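Local coordinates for periplasmic cell division protein (SufI) (Aquifex aeolicus, PDB 6SYY) that probably oxidises its substrates at the expense of molecular oxygen as a multicopper oxidase, passing electrons from a mononuclear copper to a three-copper cluster, at residues Ile205-Phe210 against Asn257-Arg262; Pro297-Asp302 against Thr480-Pro485; Phe321-Ile326 against Ala356-Phe361; Ile398-Arg403 against Tyr443-Gly448; Gly448-Met453 against Cys509-His514. All blocks are in the same frame, centred on the assembly; numbering follows the deposited sequence.

Contact 1: Ile205-Phe210 against Asn257-Arg262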
# COMPACT_ATOMS: atom_id res chain seq x y z
N ILE A 205 3.47 -4.78 7.13
CA ILE A 205 2.69 -5.31 8.24
C ILE A 205 1.49 -6.08 7.69
O ILE A 205 0.71 -5.56 6.89
CB ILE A 205 2.25 -4.19 9.19
CG1 ILE A 205 3.45 -3.37 9.63
CG2 ILE A 205 1.53 -4.78 10.40
CD1 ILE A 205 3.11 -2.27 10.61
N GLN A 206 1.35 -7.32 8.14
CA GLN A 206 0.30 -8.21 7.67
C GLN A 206 -0.18 -9.06 8.83
O GLN A 206 0.60 -9.42 9.71
CB GLN A 206 0.81 -9.13 6.55
CG GLN A 206 1.38 -8.41 5.34
CD GLN A 206 1.82 -9.38 4.27
OE1 GLN A 206 1.21 -9.47 3.21
NE2 GLN A 206 2.89 -10.12 4.54
N ASP A 207 -1.47 -9.36 8.84
CA ASP A 207 -2.02 -10.31 9.80
C ASP A 207 -2.42 -11.58 9.06
O ASP A 207 -2.99 -11.52 7.97
CB ASP A 207 -3.21 -9.73 10.58
CG ASP A 207 -4.33 -9.25 9.68
OD1 ASP A 207 -4.06 -8.84 8.54
OD2 ASP A 207 -5.49 -9.29 10.13
N LYS A 208 -2.09 -12.73 9.65
CA LYS A 208 -2.36 -14.02 9.05
C LYS A 208 -2.74 -15.02 10.15
O LYS A 208 -2.49 -14.79 11.33
CB LYS A 208 -1.16 -14.54 8.24
CG LYS A 208 -0.88 -13.70 6.99
CD LYS A 208 0.15 -14.30 6.05
CE LYS A 208 0.29 -13.41 4.81
NZ LYS A 208 1.45 -13.77 3.96
N THR A 209 -3.35 -16.12 9.73
CA THR A 209 -3.79 -17.18 10.63
C THR A 209 -3.19 -18.50 10.18
O THR A 209 -3.26 -18.84 9.00
CB THR A 209 -5.32 -17.26 10.65
OG1 THR A 209 -5.86 -16.01 11.09
CG2 THR A 209 -5.78 -18.36 11.58
N PHE A 210 -2.62 -19.24 11.14
CA PHE A 210 -1.96 -20.51 10.87
C PHE A 210 -2.67 -21.64 11.61
O PHE A 210 -3.11 -21.46 12.75
CB PHE A 210 -0.50 -20.48 11.32
CG PHE A 210 0.32 -19.42 10.64
CD1 PHE A 210 1.08 -19.74 9.53
CD2 PHE A 210 0.34 -18.12 11.12
CE1 PHE A 210 1.84 -18.77 8.90
CE2 PHE A 210 1.09 -17.15 10.50
CZ PHE A 210 1.85 -17.48 9.38
N ASN A 257 -5.27 -7.79 4.38
CA ASN A 257 -6.45 -7.82 3.52
C ASN A 257 -7.49 -6.80 3.95
O ASN A 257 -8.20 -6.26 3.10
CB ASN A 257 -7.07 -9.22 3.51
CG ASN A 257 -6.29 -10.19 2.64
OD1 ASN A 257 -5.06 -10.21 2.64
ND2 ASN A 257 -7.02 -10.99 1.87
N ALA A 258 -7.60 -6.51 5.25
CA ALA A 258 -8.70 -5.68 5.71
C ALA A 258 -8.38 -4.91 6.97
O ALA A 258 -8.98 -3.86 7.23
CB ALA A 258 -9.94 -6.55 5.94
N ARG A 259 -7.43 -5.40 7.76
CA ARG A 259 -7.19 -4.84 9.09
C ARG A 259 -6.45 -3.51 8.99
O ARG A 259 -5.34 -3.47 8.44
CB ARG A 259 -6.39 -5.81 9.94
CG ARG A 259 -5.98 -5.22 11.27
CD ARG A 259 -5.07 -6.15 12.03
NE ARG A 259 -5.71 -7.43 12.36
CZ ARG A 259 -6.47 -7.63 13.43
NH1 ARG A 259 -6.70 -6.63 14.26
NH2 ARG A 259 -7.00 -8.82 13.66
N PRO A 260 -7.00 -2.42 9.52
CA PRO A 260 -6.21 -1.19 9.69
C PRO A 260 -5.48 -1.20 11.02
O PRO A 260 -5.86 -1.89 11.97
CB PRO A 260 -7.29 -0.10 9.66
CG PRO A 260 -8.46 -0.75 10.31
CD PRO A 260 -8.40 -2.23 9.92
N TYR A 261 -4.41 -0.42 11.07
CA TYR A 261 -3.58 -0.31 12.27
C TYR A 261 -3.53 1.12 12.76
O TYR A 261 -3.51 2.07 11.97
CB TYR A 261 -2.16 -0.81 12.01
CG TYR A 261 -2.11 -2.23 11.54
CD1 TYR A 261 -2.25 -2.54 10.19
CD2 TYR A 261 -1.94 -3.27 12.43
CE1 TYR A 261 -2.21 -3.84 9.75
CE2 TYR A 261 -1.91 -4.58 12.00
CZ TYR A 261 -2.05 -4.86 10.66
OH TYR A 261 -2.02 -6.16 10.22
N ARG A 262 -3.52 1.27 14.08
CA ARG A 262 -3.25 2.55 14.74
C ARG A 262 -1.96 2.34 15.52
O ARG A 262 -1.97 1.75 16.60
CB ARG A 262 -4.42 2.97 15.63
CG ARG A 262 -4.29 4.37 16.21
CD ARG A 262 -5.51 4.77 17.04
NE ARG A 262 -6.73 4.93 16.24
CZ ARG A 262 -7.07 6.05 15.60
NH1 ARG A 262 -6.29 7.12 15.65
NH2 ARG A 262 -8.19 6.10 14.90
O HOH W 1 -4.54 -10.08 6.01
O HOH W 2 -6.65 -7.98 7.46
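Asp207 and Arg259 form a buried salt bridge in what is probably the middle cupredoxin-like domain of this multicopper oxidase, where strand 200-208 faces the loop that leads into strand 261-267. Asp207 can be followed atom by atom. Its CB lies 3.8 Å from Tyr261 OH, the hydroxyl that is itself hydrogen-bonded to Ser256. A chi1 of 57° sets CG between the backbone N and the carbonyl carbon, on the side of the loop. OD2 accepts the N-H of Arg259 NE at 2.9 Å in a fairly straight bond, 162° at the hydrogen. The donor keeps OD2 close to the guanidinium plane but approaches from above the carboxylate, and the two flat groups are nearly perpendicular. The backbone N of Gly228 also binds OD2, while Arg259 NH1 reaches a second carboxylate, that of Asp357, so the buried charges are shared among several partners. OD1 turns to two ordered waters, each 2.9 Å from Asp207 OD1. One of them accepts from Asn257 N and the other from Arg259 N, joining the aspartate to the loop backbone. Beside this polar group the Tyr261 ring is sandwiched between aliphatic atoms: Arg259 CG lies 4.0 Å above one face, and over the opposite face Ile205 CG2 makes a CH-pi contact, coming within 3.6 Å of Tyr261 CZ.

Contact 2: Pro297-Asp302 against Thr480-Pro485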
# COMPACT_ATOMS: atom_id res chain seq x y z
N PRO A 297 -5.16 -0.83 4.84
CA PRO A 297 -4.65 -1.60 3.70
C PRO A 297 -4.52 -0.74 2.45
O PRO A 297 -5.44 0.00 2.09
CB PRO A 297 -5.70 -2.69 3.52
CG PRO A 297 -6.26 -2.88 4.88
CD PRO A 297 -6.22 -1.55 5.56
N GLY A 298 -3.37 -0.83 1.79
CA GLY A 298 -3.08 -0.02 0.63
C GLY A 298 -2.38 1.29 0.93
O GLY A 298 -1.77 1.87 0.02
N GLU A 299 -2.45 1.77 2.16
CA GLU A 299 -1.69 2.95 2.55
C GLU A 299 -0.23 2.59 2.80
O GLU A 299 0.11 1.45 3.15
CB GLU A 299 -2.29 3.60 3.80
CG GLU A 299 -3.59 4.35 3.56
CD GLU A 299 -4.01 5.18 4.76
OE1 GLU A 299 -4.08 4.63 5.88
OE2 GLU A 299 -4.26 6.40 4.59
N ARG A 300 0.64 3.58 2.60
CA ARG A 300 2.04 3.47 2.97
C ARG A 300 2.44 4.77 3.66
O ARG A 300 2.21 5.86 3.13
CB ARG A 300 2.94 3.22 1.75
CG ARG A 300 2.80 1.83 1.13
CD ARG A 300 1.85 1.85 -0.05
NE ARG A 300 2.34 2.73 -1.11
CZ ARG A 300 1.60 3.15 -2.13
NH1 ARG A 300 0.33 2.77 -2.23
NH2 ARG A 300 2.12 3.96 -3.05
N ILE A 301 3.01 4.65 4.86
CA ILE A 301 3.44 5.79 5.65
C ILE A 301 4.94 5.66 5.89
O ILE A 301 5.40 4.66 6.45
CB ILE A 301 2.68 5.89 6.98
CG1 ILE A 301 1.18 5.73 6.76
CG2 ILE A 301 2.98 7.21 7.68
CD1 ILE A 301 0.56 6.84 5.92
N ASP A 302 5.71 6.65 5.43
CA ASP A 302 7.13 6.75 5.74
C ASP A 302 7.31 7.59 7.00
O ASP A 302 6.83 8.73 7.06
CB ASP A 302 7.91 7.37 4.58
CG ASP A 302 8.04 6.44 3.39
OD1 ASP A 302 7.02 5.88 2.94
OD2 ASP A 302 9.17 6.28 2.89
N THR A 480 -4.75 6.21 -1.46
CA THR A 480 -5.72 5.45 -0.68
C THR A 480 -6.14 6.28 0.53
O THR A 480 -5.30 6.62 1.36
CB THR A 480 -5.13 4.11 -0.22
OG1 THR A 480 -4.62 3.39 -1.34
CG2 THR A 480 -6.20 3.28 0.48
N VAL A 481 -7.43 6.61 0.63
CA VAL A 481 -7.93 7.45 1.72
C VAL A 481 -8.91 6.65 2.57
O VAL A 481 -9.80 5.98 2.04
CB VAL A 481 -8.58 8.75 1.19
CG1 VAL A 481 -9.73 8.45 0.24
CG2 VAL A 481 -9.04 9.63 2.37
N ILE A 482 -8.73 6.72 3.89
CA ILE A 482 -9.64 6.08 4.82
C ILE A 482 -10.95 6.85 4.85
O ILE A 482 -10.96 8.08 5.01
CB ILE A 482 -9.02 6.01 6.23
CG1 ILE A 482 -7.76 5.15 6.23
CG2 ILE A 482 -10.04 5.50 7.24
CD1 ILE A 482 -7.06 5.13 7.57
N VAL A 483 -12.06 6.14 4.71
CA VAL A 483 -13.39 6.73 4.80
C VAL A 483 -14.14 5.98 5.90
O VAL A 483 -14.59 4.85 5.69
CB VAL A 483 -14.15 6.67 3.47
CG1 VAL A 483 -15.49 7.39 3.60
CG2 VAL A 483 -13.30 7.29 2.36
N ALA A 484 -14.27 6.62 7.07
CA ALA A 484 -14.85 5.97 8.24
C ALA A 484 -16.36 5.81 8.07
O ALA A 484 -16.97 6.46 7.22
CB ALA A 484 -14.55 6.79 9.49
N PRO A 485 -16.99 4.95 8.87
CA PRO A 485 -18.45 4.81 8.80
C PRO A 485 -19.14 6.15 8.97
O PRO A 485 -18.80 6.94 9.84
CB PRO A 485 -18.77 3.86 9.97
CG PRO A 485 -17.55 3.06 10.13
CD PRO A 485 -16.40 3.98 9.82
O HOH W 3 -6.46 8.06 4.97
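Glu299 and Thr480 bring the two backbones to 5.7 Å between their CA atoms, without beta pairing, at the point where the 297-302 segment turns past strand 480-483. Gly298 makes the turn with a positive phi of 91°, at which a side chain would jam against the preceding carbonyl. Thr480 lies against the bend, its CG2 3.7 Å from Pro297 O and its OG1 3.5 Å from Gly298 O. Glu299 CG comes 4.1 Å from Thr480 CB, and the glutamate crosses Ile482 at about a right angle, with OE1 3.5 Å from Ile482 CD1. A water lies 2.8 Å from Glu299 OE2 and accepts from Ile482 N, bridging the carboxylate to the strand backbone. OE2 is salt-bridged to Lys478, and OE1 accepts a hydrogen bond from Ala296 N. An alanine in place of Glu299 would probably leave Lys478 without this carboxylate mate and open a gap beside Ile482. The contact joins what are probably the middle and C-terminal cupredoxin-like domains of a multicopper oxidase, close to the histidine ligands of its trinuclear copper site, with Thr480 touching His454.

Contact 3: Phe321-Ile326 against Ala356-Phe361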
# COMPACT_ATOMS: atom_id res chain seq x y z
N PHE A 321 -3.00 0.22 18.77
CA PHE A 321 -4.12 0.59 19.62
C PHE A 321 -5.43 0.38 18.87
O PHE A 321 -5.43 0.21 17.64
CB PHE A 321 -3.99 2.05 20.06
CG PHE A 321 -2.93 2.27 21.10
CD1 PHE A 321 -3.18 1.95 22.43
CD2 PHE A 321 -1.69 2.79 20.76
CE1 PHE A 321 -2.21 2.15 23.40
CE2 PHE A 321 -0.72 2.99 21.72
CZ PHE A 321 -0.98 2.67 23.04
N PRO A 322 -6.56 0.33 19.57
CA PRO A 322 -7.85 0.18 18.88
C PRO A 322 -8.06 1.26 17.83
O PRO A 322 -7.94 2.45 18.10
CB PRO A 322 -8.87 0.29 20.02
CG PRO A 322 -8.13 -0.23 21.21
CD PRO A 322 -6.70 0.20 21.03
N HIS A 323 -8.36 0.82 16.60
CA HIS A 323 -8.43 1.75 15.48
C HIS A 323 -9.70 2.58 15.47
O HIS A 323 -9.73 3.63 14.82
CB HIS A 323 -8.30 0.99 14.15
CG HIS A 323 -9.31 -0.09 13.96
ND1 HIS A 323 -10.66 0.17 13.80
CD2 HIS A 323 -9.18 -1.43 13.87
CE1 HIS A 323 -11.31 -0.97 13.64
NE2 HIS A 323 -10.44 -1.96 13.68
N ASN A 324 -10.75 2.14 16.17
CA ASN A 324 -11.98 2.90 16.36
C ASN A 324 -12.65 3.29 15.05
O ASN A 324 -13.41 4.26 14.99
CB ASN A 324 -11.74 4.14 17.23
CG ASN A 324 -11.29 3.79 18.63
OD1 ASN A 324 -11.70 2.77 19.19
ND2 ASN A 324 -10.44 4.63 19.21
N LEU A 325 -12.37 2.56 13.97
CA LEU A 325 -13.11 2.72 12.72
C LEU A 325 -14.35 1.84 12.74
O LEU A 325 -14.66 1.13 11.78
CB LEU A 325 -12.21 2.38 11.54
CG LEU A 325 -11.03 3.33 11.29
CD1 LEU A 325 -10.13 2.84 10.17
CD2 LEU A 325 -11.54 4.73 10.99
N ILE A 326 -15.07 1.90 13.86
CA ILE A 326 -16.24 1.07 14.15
C ILE A 326 -15.93 -0.40 13.87
O ILE A 326 -15.15 -1.02 14.59
CB ILE A 326 -17.49 1.53 13.37
CG1 ILE A 326 -18.15 2.73 14.06
CG2 ILE A 326 -18.48 0.39 13.23
CD1 ILE A 326 -17.42 4.05 13.89
N ALA A 356 -14.15 -9.75 12.44
CA ALA A 356 -13.61 -8.39 12.49
C ALA A 356 -13.27 -8.01 13.93
O ALA A 356 -14.08 -8.20 14.84
CB ALA A 356 -14.60 -7.40 11.89
N ASP A 357 -12.08 -7.44 14.12
CA ASP A 357 -11.50 -7.26 15.44
C ASP A 357 -11.09 -5.81 15.63
O ASP A 357 -10.73 -5.12 14.67
CB ASP A 357 -10.29 -8.22 15.60
CG ASP A 357 -9.39 -7.84 16.75
OD1 ASP A 357 -8.55 -6.93 16.58
OD2 ASP A 357 -9.52 -8.46 17.83
N ASN A 358 -11.15 -5.34 16.88
CA ASN A 358 -10.77 -3.98 17.24
C ASN A 358 -9.84 -3.99 18.45
O ASN A 358 -9.85 -3.05 19.26
CB ASN A 358 -12.00 -3.12 17.52
CG ASN A 358 -11.69 -1.62 17.54
OD1 ASN A 358 -10.67 -1.17 17.01
ND2 ASN A 358 -12.57 -0.85 18.16
N SER A 359 -9.02 -5.02 18.59
CA SER A 359 -8.21 -5.21 19.78
C SER A 359 -6.87 -4.48 19.66
O SER A 359 -6.47 -4.01 18.59
CB SER A 359 -7.98 -6.70 20.04
OG SER A 359 -7.37 -7.33 18.92
N GLU A 360 -6.18 -4.38 20.79
CA GLU A 360 -4.85 -3.80 20.86
C GLU A 360 -3.83 -4.89 21.10
O GLU A 360 -4.11 -5.90 21.75
CB GLU A 360 -4.76 -2.74 21.96
CG GLU A 360 -5.11 -3.23 23.35
CD GLU A 360 -4.95 -2.15 24.40
OE1 GLU A 360 -5.15 -0.96 24.07
OE2 GLU A 360 -4.61 -2.49 25.55
N PHE A 361 -2.63 -4.69 20.56
CA PHE A 361 -1.60 -5.73 20.58
C PHE A 361 -0.29 -5.14 20.10
O PHE A 361 -0.27 -4.19 19.31
CB PHE A 361 -2.00 -6.92 19.70
CG PHE A 361 -2.43 -6.53 18.32
CD1 PHE A 361 -3.77 -6.35 18.02
CD2 PHE A 361 -1.49 -6.35 17.31
CE1 PHE A 361 -4.17 -5.99 16.75
CE2 PHE A 361 -1.89 -5.98 16.04
CZ PHE A 361 -3.23 -5.81 15.76
O HOH W 4 -6.88 -2.50 16.28
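The side chains of His323 and Asn358 cross obliquely, the amide oxygen over the imidazole, where the two stems of the methionine-rich loop meet, a surface loop whose outer residues are not modelled. Asn358 OD1 sits 3.3 Å above the plane of the His323 ring, over its centre, with amide and ring tilted by 37°. The same oxygen accepts weak bonds from the backbone N of His323 and of Asn324. The ring is held at its edge too: His323 NE2 donates weakly to Asp357 O at 3.3 Å, and ND1 accepts Leu325 N in the ring plane at 2.9 Å. An alanine at His323 would probably leave Asp357 O and Leu325 N without these partners and take away the ring beneath Asn358 OD1. Asp357 folds into an Asx turn, OD1 taking Ser359 N. Further along, Glu360 packs against Pro322, its CB and OE1 both 3.6 Å from Pro322 CD. Between the stems a water donates to Ser359 O at 2.8 Å and weakly to Phe321 O.

Contact 4: Ile398-Arg403 against Tyr443-Gly448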
# COMPACT_ATOMS: atom_id res chain seq x y z
N ILE A 398 -19.23 9.97 -4.99
CA ILE A 398 -19.11 8.52 -4.95
C ILE A 398 -19.72 8.05 -3.65
O ILE A 398 -19.13 8.21 -2.57
CB ILE A 398 -17.64 8.08 -5.07
CG1 ILE A 398 -17.03 8.60 -6.37
CG2 ILE A 398 -17.53 6.57 -4.97
CD1 ILE A 398 -17.79 8.17 -7.60
N THR A 399 -20.92 7.48 -3.72
CA THR A 399 -21.63 7.04 -2.53
C THR A 399 -21.38 5.55 -2.30
O THR A 399 -21.64 4.72 -3.18
CB THR A 399 -23.13 7.30 -2.66
OG1 THR A 399 -23.35 8.71 -2.80
CG2 THR A 399 -23.85 6.79 -1.43
N LEU A 400 -20.86 5.23 -1.12
CA LEU A 400 -20.63 3.85 -0.71
C LEU A 400 -21.87 3.37 0.03
O LEU A 400 -22.15 3.80 1.16
CB LEU A 400 -19.40 3.75 0.19
CG LEU A 400 -18.16 4.54 -0.21
CD1 LEU A 400 -17.02 4.27 0.76
CD2 LEU A 400 -17.74 4.24 -1.64
N GLY A 401 -22.63 2.47 -0.60
CA GLY A 401 -23.79 1.87 0.01
C GLY A 401 -23.59 0.37 0.18
O GLY A 401 -22.53 -0.18 -0.11
N MET A 402 -24.64 -0.27 0.67
CA MET A 402 -24.69 -1.72 0.68
C MET A 402 -26.09 -2.17 0.29
O MET A 402 -27.08 -1.59 0.73
CB MET A 402 -24.27 -2.32 2.04
CG MET A 402 -24.92 -1.70 3.26
SD MET A 402 -24.17 -2.39 4.75
CE MET A 402 -24.95 -1.39 6.02
N ARG A 403 -26.14 -3.18 -0.56
CA ARG A 403 -27.38 -3.72 -1.12
C ARG A 403 -27.47 -5.18 -0.68
O ARG A 403 -26.92 -6.06 -1.34
CB ARG A 403 -27.39 -3.56 -2.65
CG ARG A 403 -28.73 -3.84 -3.34
CD ARG A 403 -28.68 -3.45 -4.82
NE ARG A 403 -28.07 -4.48 -5.67
CZ ARG A 403 -28.75 -5.29 -6.48
NH1 ARG A 403 -30.07 -5.22 -6.56
NH2 ARG A 403 -28.10 -6.19 -7.21
N TYR A 443 -16.37 11.05 -1.50
CA TYR A 443 -16.79 9.76 -0.97
C TYR A 443 -17.80 9.98 0.15
O TYR A 443 -17.54 10.75 1.08
CB TYR A 443 -15.60 8.97 -0.45
CG TYR A 443 -14.65 8.49 -1.52
CD1 TYR A 443 -15.07 7.59 -2.50
CD2 TYR A 443 -13.33 8.90 -1.55
CE1 TYR A 443 -14.21 7.14 -3.48
CE2 TYR A 443 -12.45 8.45 -2.52
CZ TYR A 443 -12.90 7.57 -3.48
OH TYR A 443 -12.04 7.12 -4.46
N VAL A 444 -18.95 9.32 0.05
CA VAL A 444 -19.99 9.39 1.07
C VAL A 444 -20.27 7.96 1.52
O VAL A 444 -20.90 7.19 0.79
CB VAL A 444 -21.27 10.06 0.54
CG1 VAL A 444 -22.29 10.18 1.66
CG2 VAL A 444 -20.96 11.42 -0.05
N ASN A 445 -19.82 7.62 2.72
CA ASN A 445 -19.93 6.26 3.24
C ASN A 445 -21.21 6.14 4.06
O ASN A 445 -21.27 6.57 5.21
CB ASN A 445 -18.70 5.91 4.08
CG ASN A 445 -18.72 4.47 4.57
OD1 ASN A 445 -19.62 3.69 4.24
ND2 ASN A 445 -17.70 4.10 5.35
N ASN A 446 -22.24 5.54 3.46
CA ASN A 446 -23.50 5.28 4.15
C ASN A 446 -23.57 3.86 4.71
O ASN A 446 -24.68 3.35 4.94
CB ASN A 446 -24.68 5.53 3.21
CG ASN A 446 -24.84 7.00 2.86
OD1 ASN A 446 -24.62 7.88 3.69
ND2 ASN A 446 -25.23 7.27 1.62
N THR A 447 -22.43 3.22 4.92
CA THR A 447 -22.39 1.86 5.46
C THR A 447 -21.84 1.88 6.88
O THR A 447 -21.34 2.89 7.38
CB THR A 447 -21.55 0.94 4.58
OG1 THR A 447 -20.16 1.25 4.76
CG2 THR A 447 -21.92 1.12 3.12
N GLY A 448 -21.93 0.72 7.53
CA GLY A 448 -21.45 0.57 8.88
C GLY A 448 -19.98 0.24 9.01
O GLY A 448 -19.48 0.09 10.12
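Val444 O receives the N-H of Leu400 at 2.7 Å, and Thr399 CA makes a CA-H...O contact with the same oxygen. This bond, with those from Val444 N to Ile398 O and from Asn446 N to Leu400 O, pairs strands 394-402 and 437-445 in parallel, their axes 20° apart, within what is probably the C-terminal cupredoxin-like domain. On one face Ile398 and Tyr443 lie side by side, Ile398 CG2 meeting the ring edge 3.6 Å from Tyr443 CD1. Farther along that face Leu400 CD1 rests 4.1 Å from Asn445 CB. On the other face Thr399 lies alongside Val444, and Thr399 CG2 comes 3.4 Å from Asn446 ND2. At the strand end Asn445 starts an Asx turn. Its OD1 takes Thr447 N from above the amide plane and Thr447 OG1 in that plane, on a lone pair, at 2.6 Å. This turn holds Thr447 so that its CG2 packs 3.3 Å from Leu400 O. Because OG1 spends its proton on Asn445, it can accept the one on His451 NE2; the pair thus forms a second shell that probably fixes the rotation of a copper-binding imidazole.

Contact 5: Gly448-Met453 against Cys509-His514. With CU (copper (II) ion), chain B; CU (copper (II) ion), chain E.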
# COMPACT_ATOMS: atom_id res chain seq x y z
N GLY A 448 -21.93 0.72 7.53
CA GLY A 448 -21.45 0.57 8.88
C GLY A 448 -19.98 0.24 9.01
O GLY A 448 -19.48 0.09 10.12
N MET A 449 -19.27 0.14 7.89
CA MET A 449 -17.87 -0.26 7.89
C MET A 449 -17.02 0.81 7.21
O MET A 449 -17.49 1.52 6.33
CB MET A 449 -17.68 -1.61 7.19
CG MET A 449 -16.28 -2.17 7.31
SD MET A 449 -16.23 -3.96 7.25
CE MET A 449 -14.52 -4.24 7.66
N TYR A 450 -15.77 0.92 7.65
CA TYR A 450 -14.85 1.81 6.97
C TYR A 450 -14.42 1.21 5.64
O TYR A 450 -14.48 -0.01 5.43
CB TYR A 450 -13.64 2.10 7.86
CG TYR A 450 -12.45 1.21 7.58
CD1 TYR A 450 -11.39 1.66 6.80
CD2 TYR A 450 -12.37 -0.07 8.11
CE1 TYR A 450 -10.30 0.86 6.54
CE2 TYR A 450 -11.28 -0.89 7.86
CZ TYR A 450 -10.25 -0.42 7.07
OH TYR A 450 -9.15 -1.21 6.81
N HIS A 451 -13.99 2.08 4.73
CA HIS A 451 -13.48 1.63 3.44
C HIS A 451 -12.26 2.46 3.05
O HIS A 451 -12.36 3.69 2.92
CB HIS A 451 -14.54 1.75 2.35
CG HIS A 451 -15.82 1.05 2.69
ND1 HIS A 451 -15.96 -0.32 2.62
CD2 HIS A 451 -17.02 1.53 3.10
CE1 HIS A 451 -17.19 -0.65 2.97
NE2 HIS A 451 -17.85 0.45 3.27
N PRO A 452 -11.10 1.84 2.87
CA PRO A 452 -9.97 2.57 2.30
C PRO A 452 -10.08 2.62 0.79
O PRO A 452 -9.80 1.63 0.10
CB PRO A 452 -8.76 1.75 2.77
CG PRO A 452 -9.28 0.34 2.87
CD PRO A 452 -10.77 0.44 3.19
N MET A 453 -10.51 3.76 0.26
CA MET A 453 -10.84 3.88 -1.16
C MET A 453 -9.60 4.25 -1.96
O MET A 453 -8.90 5.21 -1.63
CB MET A 453 -11.94 4.91 -1.37
CG MET A 453 -13.27 4.53 -0.73
SD MET A 453 -13.91 2.95 -1.35
CE MET A 453 -14.01 3.30 -3.11
N CYS A 509 -12.56 -0.17 -3.32
CA CYS A 509 -12.13 -0.30 -1.93
C CYS A 509 -10.91 -1.20 -1.86
O CYS A 509 -10.78 -2.17 -2.60
CB CYS A 509 -13.26 -0.88 -1.09
SG CYS A 509 -12.81 -1.18 0.61
N HIS A 510 -9.99 -0.87 -0.95
CA HIS A 510 -8.77 -1.66 -0.82
C HIS A 510 -8.84 -2.66 0.32
O HIS A 510 -7.81 -3.25 0.67
CB HIS A 510 -7.55 -0.76 -0.65
CG HIS A 510 -6.29 -1.38 -1.17
ND1 HIS A 510 -5.60 -2.35 -0.47
CD2 HIS A 510 -5.63 -1.21 -2.33
CE1 HIS A 510 -4.55 -2.73 -1.18
NE2 HIS A 510 -4.54 -2.05 -2.31
N ILE A 511 -10.01 -2.86 0.92
CA ILE A 511 -10.25 -4.08 1.67
C ILE A 511 -10.42 -5.19 0.64
O ILE A 511 -11.37 -5.16 -0.15
CB ILE A 511 -11.47 -3.96 2.59
CG1 ILE A 511 -11.17 -3.00 3.75
CG2 ILE A 511 -11.88 -5.32 3.12
CD1 ILE A 511 -12.35 -2.69 4.62
N LEU A 512 -9.48 -6.13 0.60
CA LEU A 512 -9.35 -7.02 -0.55
C LEU A 512 -10.60 -7.85 -0.78
O LEU A 512 -10.99 -8.10 -1.93
CB LEU A 512 -8.13 -7.92 -0.37
CG LEU A 512 -6.82 -7.14 -0.32
CD1 LEU A 512 -5.64 -8.09 -0.35
CD2 LEU A 512 -6.76 -6.15 -1.48
N GLU A 513 -11.26 -8.27 0.30
CA GLU A 513 -12.51 -9.01 0.15
C GLU A 513 -13.59 -8.14 -0.48
O GLU A 513 -14.28 -8.59 -1.40
CB GLU A 513 -12.96 -9.56 1.51
CG GLU A 513 -12.15 -10.76 1.99
CD GLU A 513 -10.72 -10.40 2.33
OE1 GLU A 513 -10.50 -9.31 2.91
OE2 GLU A 513 -9.81 -11.19 2.00
N HIS A 514 -13.74 -6.90 -0.00
CA HIS A 514 -14.69 -5.97 -0.61
C HIS A 514 -14.43 -5.84 -2.11
O HIS A 514 -15.35 -5.97 -2.93
CB HIS A 514 -14.58 -4.59 0.04
CG HIS A 514 -15.03 -4.55 1.46
ND1 HIS A 514 -14.96 -3.40 2.23
CD2 HIS A 514 -15.55 -5.50 2.26
CE1 HIS A 514 -15.41 -3.66 3.44
NE2 HIS A 514 -15.77 -4.93 3.49
CU CU B . -14.61 -1.59 1.46
CU CU E . -3.18 -2.25 -4.16
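Ile511 packs into a group formed by Pro452, Tyr450 and Met449 at the apolar centre of this contact. Its CG1, anti to the carbonyl carbon (chi1 -70°), lies 3.5 Å from Pro452 CD. CD1 continues over the face of the Tyr450 ring in a CH-pi contact, 4.2 Å from the centroid, and meets Met449 CE tip to tip. The other branch, CG2, covers one face of the His514 ring, whose edge faces Met449 SD. Next comes the copper: Cys509 SG binds it at 2.0 Å, His514 ND1 at 2.0 Å and His451 ND1 at 2.2 Å, the two imidazoles meeting obliquely with planes 55° apart. Cys509 SG also accepts Ile511 N at 3.3 Å, a second hold on the sulfur. Met453 SD lies against the CA and CB of Cys509, the two residues forming a non-hydrogen-bonded antiparallel pair. At the polar edge His510 N donates to Pro452 O at 2.7 Å, while the His510 ring turns the other way and binds a second copper through NE2 at 2.3 Å, alongside His120 and His159. A cysteine on the mononuclear type 1 copper, flanked in sequence by histidines of the trinuclear cluster, is the His-Cys-His hallmark of multicopper oxidases, consistent with an electron path between the sites.

From the N terminus, contact 1 comes first and closes a loop of 46 residues in the middle part of the fold. Contact 2 then spans 177 residues to tie that part to the C-terminal one. Contacts 3 and 4 both fall within this span, the first closing the base of the methionine-rich loop, the second pairing two parallel strands. Contact 5 starts inside the span but ends beyond it, so contacts 2 and 5 cross; their strands 480-483 and 451-455 are neighbours in one sheet. Gly448 is shared by contacts 4 and 5. Ala258 and Asn257 of contact 1 reach Tyr450 and Glu513 of contact 5, and Ile326 of contact 3 touches Gly448.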